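Local structure of regulatory protein SWI6 (Saccharomyces cerevisiae, 1SW6) at residues K47-P52 / G154-Y159; N57-K62 / L123-D128; C167-V172 / R202-H207. The protein is the regulatory subunit, represented here by its ankyrin-repeat domain, shared by the SBF and MBF complexes that carry out cell-cycle-dependent transcription in budding yeast. All coordinates share one frame; numbering follows the deposited sequence.

Contact 1 (K47-P52 / G154-Y159)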
loop_
_atom_site.group_PDB
_atom_site.type_symbol
_atom_site.label_atom_id
_atom_site.label_comp_id
_atom_site.label_asym_id
_atom_site.label_seq_id
_atom_site.Cartn_x
_atom_site.Cartn_y
_atom_site.Cartn_z
ATOM N N LYS A 47 21.983 -10.776 2.810
ATOM C CA LYS A 47 21.206 -9.648 2.340
ATOM C C LYS A 47 20.209 -10.212 1.335
ATOM O O LYS A 47 20.521 -11.159 0.602
ATOM C CB LYS A 47 22.104 -8.598 1.674
ATOM C CG LYS A 47 23.139 -8.001 2.617
ATOM C CD LYS A 47 23.765 -6.739 2.062
ATOM C CE LYS A 47 22.776 -5.579 2.075
ATOM N NZ LYS A 47 22.319 -5.241 3.451
ATOM N N ALA A 48 19.001 -9.660 1.316
ATOM C CA ALA A 48 17.996 -10.138 0.376
ATOM C C ALA A 48 18.540 -9.909 -1.027
ATOM O O ALA A 48 19.301 -8.972 -1.252
ATOM C CB ALA A 48 16.679 -9.382 0.567
ATOM N N LEU A 49 18.164 -10.768 -1.966
ATOM C CA LEU A 49 18.630 -10.613 -3.335
ATOM C C LEU A 49 18.128 -9.280 -3.880
ATOM O O LEU A 49 17.021 -8.835 -3.557
ATOM C CB LEU A 49 18.123 -11.761 -4.213
ATOM C CG LEU A 49 18.559 -13.162 -3.778
ATOM C CD1 LEU A 49 18.159 -14.193 -4.832
ATOM C CD2 LEU A 49 20.059 -13.176 -3.574
ATOM N N PRO A 50 18.943 -8.616 -4.712
ATOM C CA PRO A 50 18.536 -7.324 -5.281
ATOM C C PRO A 50 17.300 -7.470 -6.158
ATOM O O PRO A 50 17.142 -8.472 -6.860
ATOM C CB PRO A 50 19.769 -6.896 -6.077
ATOM C CG PRO A 50 20.346 -8.225 -6.527
ATOM C CD PRO A 50 20.226 -9.072 -5.279
ATOM N N SER A 51 16.416 -6.480 -6.104
ATOM C CA SER A 51 15.208 -6.521 -6.915
ATOM C C SER A 51 15.645 -6.729 -8.356
ATOM O O SER A 51 16.439 -5.953 -8.895
ATOM C CB SER A 51 14.424 -5.215 -6.786
ATOM O OG SER A 51 13.211 -5.295 -7.514
ATOM N N PRO A 52 15.148 -7.793 -8.999
ATOM C CA PRO A 52 15.530 -8.057 -10.387
ATOM C C PRO A 52 15.172 -6.919 -11.340
ATOM O O PRO A 52 14.083 -6.346 -11.264
ATOM C CB PRO A 52 14.796 -9.360 -10.702
ATOM C CG PRO A 52 13.604 -9.316 -9.787
ATOM C CD PRO A 52 14.183 -8.793 -8.511
ATOM N N GLY A 154 7.923 -21.833 -8.531
ATOM C CA GLY A 154 9.137 -21.107 -8.869
ATOM C C GLY A 154 9.406 -19.743 -8.273
ATOM O O GLY A 154 10.523 -19.242 -8.392
ATOM N N SER A 155 8.414 -19.123 -7.647
ATOM C CA SER A 155 8.644 -17.811 -7.067
ATOM C C SER A 155 9.826 -17.852 -6.102
ATOM O O SER A 155 9.850 -18.654 -5.163
ATOM C CB SER A 155 7.394 -17.324 -6.336
ATOM O OG SER A 155 6.343 -17.076 -7.250
ATOM N N ASN A 156 10.801 -16.983 -6.347
ATOM C CA ASN A 156 11.994 -16.889 -5.515
ATOM C C ASN A 156 11.621 -16.112 -4.255
ATOM O O ASN A 156 11.186 -14.957 -4.321
ATOM C CB ASN A 156 13.096 -16.155 -6.275
ATOM C CG ASN A 156 14.423 -16.176 -5.551
ATOM O OD1 ASN A 156 14.495 -15.929 -4.345
ATOM N ND2 ASN A 156 15.495 -16.458 -6.293
ATOM N N ARG A 157 11.797 -16.745 -3.105
ATOM C CA ARG A 157 11.442 -16.128 -1.837
ATOM C C ARG A 157 12.507 -15.196 -1.276
ATOM O O ARG A 157 12.264 -14.488 -0.303
ATOM C CB ARG A 157 11.140 -17.231 -0.824
ATOM C CG ARG A 157 10.046 -18.176 -1.287
ATOM C CD ARG A 157 10.057 -19.475 -0.505
ATOM N NE ARG A 157 11.280 -20.239 -0.740
ATOM C CZ ARG A 157 11.491 -21.467 -0.282
ATOM N NH1 ARG A 157 10.557 -22.075 0.442
ATOM N NH2 ARG A 157 12.633 -22.091 -0.553
ATOM N N LEU A 158 13.681 -15.177 -1.894
ATOM C CA LEU A 158 14.766 -14.351 -1.381
ATOM C C LEU A 158 14.851 -12.909 -1.887
ATOM O O LEU A 158 15.640 -12.123 -1.369
ATOM C CB LEU A 158 16.105 -15.058 -1.635
ATOM C CG LEU A 158 16.288 -16.479 -1.080
ATOM C CD1 LEU A 158 17.753 -16.885 -1.217
ATOM C CD2 LEU A 158 15.882 -16.533 0.387
ATOM N N TYR A 159 14.044 -12.560 -2.885
ATOM C CA TYR A 159 14.091 -11.209 -3.445
ATOM C C TYR A 159 13.613 -10.098 -2.521
ATOM O O TYR A 159 12.523 -10.165 -1.958
ATOM C CB TYR A 159 13.283 -11.141 -4.746
ATOM C CG TYR A 159 13.959 -11.771 -5.943
ATOM C CD1 TYR A 159 15.250 -11.397 -6.312
ATOM C CD2 TYR A 159 13.300 -12.712 -6.724
ATOM C CE1 TYR A 159 15.864 -11.944 -7.427
ATOM C CE2 TYR A 159 13.907 -13.264 -7.844
ATOM C CZ TYR A 159 15.185 -12.875 -8.187
ATOM O OH TYR A 159 15.797 -13.418 -9.287
#
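N156 meets L49 through its amide: ND2 lies 3.8 Å from L49 CD1, the two side chains crossing at about a right angle. CG is anti to the backbone N (chi1 -172°), and OD1 accepts from L158 N at 2.7 Å, in the plane of the amide carbonyl, which defines an Asx turn. An alanine here would probably leave L158 N without this acceptor and the turn freer to move, besides removing the amide beside L49 CD1. L158 works through both backbone and side chain. Its O takes the N-H of L49 at 2.9 Å, with the donor 38° out of the carbonyl plane, and its CB packs 3.8 Å from L49 CG. At Y159, CD1 comes 3.6 Å from L49 CB, while P52 CD sits over one ring face, 3.8 Å from the centroid and 22° off the normal, a CH-pi contact displaced toward the rim. N156 OD1 lies above the opposite face, toward the rim. L49 and Y159 are joined by a single beta bridge, and L49 also has a backbone bond to G160. This and the cross-segment bond help set the alignment; apolar and CH-pi contacts join the N-terminal chain to the end of ANK 1.

Contact 2 (N57-K62 / L123-D128)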
loop_
_atom_site.group_PDB
_atom_site.type_symbol
_atom_site.label_atom_id
_atom_site.label_comp_id
_atom_site.label_asym_id
_atom_site.label_seq_id
_atom_site.Cartn_x
_atom_site.Cartn_y
_atom_site.Cartn_z
ATOM N N ASN A 57 9.725 -6.267 -21.049
ATOM C CA ASN A 57 8.577 -5.503 -20.581
ATOM C C ASN A 57 7.261 -6.242 -20.787
ATOM O O ASN A 57 6.297 -6.022 -20.058
ATOM C CB ASN A 57 8.511 -4.155 -21.296
ATOM C CG ASN A 57 7.215 -3.416 -21.019
ATOM O OD1 ASN A 57 6.909 -3.071 -19.873
ATOM N ND2 ASN A 57 6.440 -3.175 -22.070
ATOM N N GLU A 58 7.216 -7.113 -21.785
ATOM C CA GLU A 58 5.996 -7.857 -22.045
ATOM C C GLU A 58 5.795 -8.976 -21.024
ATOM O O GLU A 58 4.661 -9.380 -20.756
ATOM C CB GLU A 58 5.995 -8.384 -23.485
ATOM C CG GLU A 58 5.974 -7.241 -24.512
ATOM C CD GLU A 58 5.565 -7.673 -25.912
ATOM O OE1 GLU A 58 5.437 -6.789 -26.791
ATOM O OE2 GLU A 58 5.371 -8.887 -26.140
ATOM N N GLN A 59 6.885 -9.472 -20.444
ATOM C CA GLN A 59 6.762 -10.511 -19.427
ATOM C C GLN A 59 6.070 -9.869 -18.238
ATOM O O GLN A 59 5.227 -10.485 -17.587
ATOM C CB GLN A 59 8.124 -11.025 -18.979
ATOM C CG GLN A 59 8.799 -11.960 -19.945
ATOM C CD GLN A 59 9.970 -12.682 -19.303
ATOM O OE1 GLN A 59 10.924 -12.058 -18.831
ATOM N NE2 GLN A 59 9.898 -14.008 -19.275
ATOM N N LYS A 60 6.433 -8.617 -17.974
ATOM C CA LYS A 60 5.858 -7.869 -16.867
ATOM C C LYS A 60 4.365 -7.643 -17.074
ATOM O O LYS A 60 3.565 -7.853 -16.155
ATOM C CB LYS A 60 6.572 -6.527 -16.706
ATOM C CG LYS A 60 6.070 -5.716 -15.529
ATOM C CD LYS A 60 6.904 -4.464 -15.317
ATOM C CE LYS A 60 6.454 -3.719 -14.064
ATOM N NZ LYS A 60 7.136 -2.401 -13.895
ATOM N N MET A 61 3.992 -7.223 -18.281
ATOM C CA MET A 61 2.586 -6.984 -18.600
ATOM C C MET A 61 1.791 -8.267 -18.390
ATOM O O MET A 61 0.669 -8.230 -17.889
ATOM C CB MET A 61 2.432 -6.502 -20.046
ATOM C CG MET A 61 3.250 -5.266 -20.354
ATOM S SD MET A 61 3.224 -4.817 -22.097
ATOM C CE MET A 61 3.353 -3.033 -21.974
ATOM N N LYS A 62 2.380 -9.398 -18.764
ATOM C CA LYS A 62 1.717 -10.678 -18.592
ATOM C C LYS A 62 1.606 -11.008 -17.104
ATOM O O LYS A 62 0.542 -11.401 -16.626
ATOM C CB LYS A 62 2.493 -11.791 -19.298
ATOM C CG LYS A 62 1.809 -13.146 -19.191
ATOM C CD LYS A 62 2.656 -14.260 -19.775
ATOM C CE LYS A 62 1.890 -15.578 -19.765
ATOM N NZ LYS A 62 2.744 -16.719 -20.224
ATOM N N LEU A 123 7.416 -15.388 -12.813
ATOM C CA LEU A 123 6.934 -14.937 -11.504
ATOM C C LEU A 123 7.904 -14.073 -10.714
ATOM O O LEU A 123 7.531 -13.502 -9.690
ATOM C CB LEU A 123 6.561 -16.141 -10.637
ATOM C CG LEU A 123 5.550 -17.134 -11.199
ATOM C CD1 LEU A 123 5.453 -18.322 -10.266
ATOM C CD2 LEU A 123 4.205 -16.452 -11.370
ATOM N N ASN A 124 9.138 -13.968 -11.188
ATOM C CA ASN A 124 10.146 -13.201 -10.476
ATOM C C ASN A 124 10.469 -11.844 -11.107
ATOM O O ASN A 124 11.622 -11.545 -11.443
ATOM C CB ASN A 124 11.401 -14.068 -10.332
ATOM C CG ASN A 124 11.112 -15.381 -9.604
ATOM O OD1 ASN A 124 11.407 -16.466 -10.106
ATOM N ND2 ASN A 124 10.525 -15.280 -8.413
ATOM N N ILE A 125 9.428 -11.025 -11.237
ATOM C CA ILE A 125 9.521 -9.690 -11.816
ATOM C C ILE A 125 8.854 -8.682 -10.883
ATOM O O ILE A 125 7.766 -8.932 -10.368
ATOM C CB ILE A 125 8.761 -9.613 -13.164
ATOM C CG1 ILE A 125 9.327 -10.628 -14.152
ATOM C CG2 ILE A 125 8.818 -8.198 -13.719
ATOM C CD1 ILE A 125 8.537 -10.714 -15.443
ATOM N N PRO A 126 9.499 -7.532 -10.643
ATOM C CA PRO A 126 8.836 -6.569 -9.758
ATOM C C PRO A 126 7.521 -6.174 -10.441
ATOM O O PRO A 126 7.473 -6.019 -11.664
ATOM C CB PRO A 126 9.837 -5.419 -9.685
ATOM C CG PRO A 126 11.162 -6.127 -9.831
ATOM C CD PRO A 126 10.883 -7.122 -10.939
ATOM N N VAL A 127 6.458 -6.022 -9.657
ATOM C CA VAL A 127 5.151 -5.689 -10.212
ATOM C C VAL A 127 4.716 -4.243 -9.978
ATOM O O VAL A 127 3.701 -3.794 -10.511
ATOM C CB VAL A 127 4.087 -6.677 -9.666
ATOM C CG1 VAL A 127 2.684 -6.168 -9.917
ATOM C CG2 VAL A 127 4.270 -8.020 -10.339
ATOM N N ASP A 128 5.486 -3.502 -9.196
ATOM C CA ASP A 128 5.128 -2.121 -8.948
ATOM C C ASP A 128 6.349 -1.233 -8.795
ATOM O O ASP A 128 7.473 -1.641 -9.083
ATOM C CB ASP A 128 4.230 -2.019 -7.711
ATOM C CG ASP A 128 4.943 -2.405 -6.435
ATOM O OD1 ASP A 128 4.246 -2.802 -5.479
ATOM O OD2 ASP A 128 6.189 -2.299 -6.374
#
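I125 reaches the helix backbone with one branch and K60 with the other. Its CD1 ends 3.6 Å from Q59 CB and 3.8 Å from Q59 C, and so bears on the helix at the start of the Q59 side chain. CG1 is beside the backbone N and anti to the carbonyl carbon (chi1 -59°), while CG2 lies anti to the N, where it meets K60 CB and CG, each at 4.1 Å. K60 is extended throughout, and its methylene chain passes obliquely across I125 to the backbone of P126, the residue after I125: K60 CE stands 3.5 Å from P126 O. NZ, at 4.3 Å from P126 O, is beyond hydrogen-bonding distance.

A second shell holds these groups. I125 also touches V54 and, further along the same helix, L63; V127 packs on L63 and L67 and, on helix 134-140, on P134 and W137. The start of the helix is tied by D56 OD1, which accepts from Q59 N, and one turn on K62 NZ donates to T119 O. Beyond V127, D128 OD1 accepts from both N132 ND2 and W137 NE1, securing the loop to the start of the ankyrin repeats.

No hydrogen bond crosses between 57-62 and 123-128, so the join depends on the apolar packing of I125 and of the K60 methylene chain. K60 CE, next to an amine that is probably charged, approaches P126 O; the contact may be weakly attractive, since the C-H groups would be polarised by the neighbouring nitrogen.

Contact 3 (C167-V172 / R202-H207)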
loop_
_atom_site.group_PDB
_atom_site.type_symbol
_atom_site.label_atom_id
_atom_site.label_comp_id
_atom_site.label_asym_id
_atom_site.label_seq_id
_atom_site.Cartn_x
_atom_site.Cartn_y
_atom_site.Cartn_z
ATOM N N CYS A 167 9.591 -10.782 1.295
ATOM C CA CYS A 167 8.149 -10.972 1.355
ATOM C C CYS A 167 7.698 -11.293 2.772
ATOM O O CYS A 167 6.614 -10.895 3.182
ATOM C CB CYS A 167 7.688 -12.075 0.385
ATOM S SG CYS A 167 8.472 -13.682 0.604
ATOM N N LEU A 168 8.525 -12.006 3.529
ATOM C CA LEU A 168 8.162 -12.329 4.903
ATOM C C LEU A 168 8.107 -11.035 5.724
ATOM O O LEU A 168 7.310 -10.914 6.647
ATOM C CB LEU A 168 9.161 -13.315 5.512
ATOM C CG LEU A 168 8.866 -13.661 6.975
ATOM C CD1 LEU A 168 7.556 -14.425 7.057
ATOM C CD2 LEU A 168 10.017 -14.488 7.566
ATOM N N VAL A 169 8.955 -10.067 5.380
ATOM C CA VAL A 169 8.958 -8.778 6.075
ATOM C C VAL A 169 7.577 -8.104 5.918
ATOM O O VAL A 169 7.109 -7.411 6.813
ATOM C CB VAL A 169 10.091 -7.857 5.519
ATOM C CG1 VAL A 169 9.928 -6.409 6.026
ATOM C CG2 VAL A 169 11.450 -8.403 5.969
ATOM N N LYS A 170 6.921 -8.329 4.781
ATOM C CA LYS A 170 5.598 -7.754 4.543
ATOM C C LYS A 170 4.586 -8.363 5.500
ATOM O O LYS A 170 3.658 -7.688 5.952
ATOM C CB LYS A 170 5.162 -8.002 3.094
ATOM C CG LYS A 170 6.081 -7.330 2.086
ATOM C CD LYS A 170 6.275 -5.864 2.461
ATOM C CE LYS A 170 7.489 -5.271 1.784
ATOM N NZ LYS A 170 7.709 -3.877 2.236
ATOM N N ALA A 171 4.783 -9.637 5.824
ATOM C CA ALA A 171 3.898 -10.325 6.751
ATOM C C ALA A 171 3.925 -9.649 8.110
ATOM O O ALA A 171 2.896 -9.563 8.788
ATOM C CB ALA A 171 4.318 -11.789 6.903
ATOM N N VAL A 172 5.089 -9.167 8.531
ATOM C CA VAL A 172 5.136 -8.545 9.851
ATOM C C VAL A 172 4.927 -7.038 9.875
ATOM O O VAL A 172 4.909 -6.436 10.947
ATOM C CB VAL A 172 6.437 -8.906 10.607
ATOM C CG1 VAL A 172 6.494 -10.428 10.808
ATOM C CG2 VAL A 172 7.657 -8.415 9.841
ATOM N N ARG A 202 18.393 -4.549 8.653
ATOM C CA ARG A 202 17.336 -4.850 9.607
ATOM C C ARG A 202 16.781 -6.241 9.350
ATOM O O ARG A 202 16.454 -6.601 8.212
ATOM C CB ARG A 202 16.230 -3.801 9.527
ATOM C CG ARG A 202 16.599 -2.544 10.283
ATOM C CD ARG A 202 15.639 -1.401 10.026
ATOM N NE ARG A 202 15.930 -0.281 10.915
ATOM C CZ ARG A 202 15.283 0.877 10.892
ATOM N NH1 ARG A 202 14.303 1.068 10.013
ATOM N NH2 ARG A 202 15.607 1.839 11.757
ATOM N N THR A 203 16.690 -7.025 10.416
ATOM C CA THR A 203 16.187 -8.392 10.332
ATOM C C THR A 203 14.675 -8.406 10.494
ATOM O O THR A 203 14.045 -7.350 10.655
ATOM C CB THR A 203 16.793 -9.245 11.442
ATOM O OG1 THR A 203 16.182 -8.899 12.697
ATOM C CG2 THR A 203 18.301 -8.970 11.533
ATOM N N ILE A 204 14.095 -9.606 10.457
ATOM C CA ILE A 204 12.659 -9.749 10.610
ATOM C C ILE A 204 12.245 -9.260 12.001
ATOM O O ILE A 204 11.152 -8.718 12.174
ATOM C CB ILE A 204 12.213 -11.220 10.414
ATOM C CG1 ILE A 204 10.685 -11.308 10.464
ATOM C CG2 ILE A 204 12.823 -12.105 11.472
ATOM C CD1 ILE A 204 10.019 -10.677 9.236
ATOM N N LEU A 205 13.120 -9.436 12.992
ATOM C CA LEU A 205 12.804 -8.986 14.349
ATOM C C LEU A 205 12.772 -7.477 14.441
ATOM O O LEU A 205 11.984 -6.920 15.187
ATOM C CB LEU A 205 13.810 -9.513 15.376
ATOM C CG LEU A 205 13.741 -10.999 15.715
ATOM C CD1 LEU A 205 14.679 -11.308 16.893
ATOM C CD2 LEU A 205 12.296 -11.362 16.068
ATOM N N HIS A 206 13.641 -6.803 13.697
ATOM C CA HIS A 206 13.650 -5.345 13.749
ATOM C C HIS A 206 12.313 -4.837 13.243
ATOM O O HIS A 206 11.734 -3.926 13.817
ATOM C CB HIS A 206 14.765 -4.760 12.879
ATOM C CG HIS A 206 16.112 -4.770 13.526
ATOM N ND1 HIS A 206 17.100 -5.662 13.174
ATOM C CD2 HIS A 206 16.643 -3.980 14.491
ATOM C CE1 HIS A 206 18.183 -5.421 13.889
ATOM N NE2 HIS A 206 17.933 -4.405 14.697
ATOM N N HIS A 207 11.826 -5.444 12.166
ATOM C CA HIS A 207 10.564 -5.033 11.574
ATOM C C HIS A 207 9.367 -5.327 12.465
ATOM O O HIS A 207 8.434 -4.524 12.519
ATOM C CB HIS A 207 10.386 -5.687 10.193
ATOM C CG HIS A 207 11.293 -5.126 9.140
ATOM N ND1 HIS A 207 11.138 -3.856 8.620
ATOM C CD2 HIS A 207 12.384 -5.648 8.530
ATOM C CE1 HIS A 207 12.095 -3.624 7.739
ATOM N NE2 HIS A 207 12.864 -4.695 7.665
#
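The interface between ANK 2 and ANK 3 is built here, with I204 and H207 of helix 204-212 packed against L168, V169 and V172 of helix 167-173. All five side chains are buried. I204 enters between the residues of the facing helix: its CG1 is anti to the backbone N (chi1 -175°), and the terminal CD1 lies 3.9 Å from L168 CG, 3.8 Å from V169 CA and 3.3 Å from V172 CG2. The last distance is shorter than a usual carbon-carbon contact, so the packing is tight at this point. I204 crosses both L168 and V172 at about a right angle.

One turn later, H207 presents a ring face. V169 CG1 sits over its centre, 3.6 Å from the centroid and 9° off the normal, a well-centred CH-pi contact, while V172 CG2 reaches H207 CB at 3.9 Å. NE2, on the rim of the ring, is hydrogen-bonded to D198 OD1, which probably limits rotation of the ring under V169. The same junction gains a polar tie through T211 OG1, which lies between V172 O and H207 O and can share its single proton between them.

The start of the second helix is set by T203 and H206, which form a capping box. T203 N donates to H206 ND1 at 3.1 Å, nearly straight (165°), and T203 OG1 accepts a weak capping bond from L205 N. H206 NE2 in turn bonds D284 O in ANK 4. The sequence T203-I204-L205-H206 is a variant of the TPLH signature of ankyrin repeats, with the threonine as N-cap, the histidine linking to the next repeat, I204 filling the interface with ANK 2 and L205 turned to helix 218-234, as in stacked ankyrin repeats generally.

Overall arrangement
From the N terminus, the extended chain at 47-52 comes first and helix 57-71 follows. The chain returns at 123-128 to close contact 2, and only later, at 154-159, does contact 1 close; the smaller loop therefore lies wholly within the larger one. Contact 3 opens afterwards, in series with both. Contacts 1 and 2 have centres 14 Å apart and touch where S51 meets P126, so the N-terminal extension, the first helix and the loop entering ANK 1 are joined. Contact 1 reaches contact 3 through R157 O and C167 SG; contacts 2 and 3 do not touch. They link the N-terminal chain and helix 57-71 to ANK 1 and its preceding loop, and ANK 2 to ANK 3.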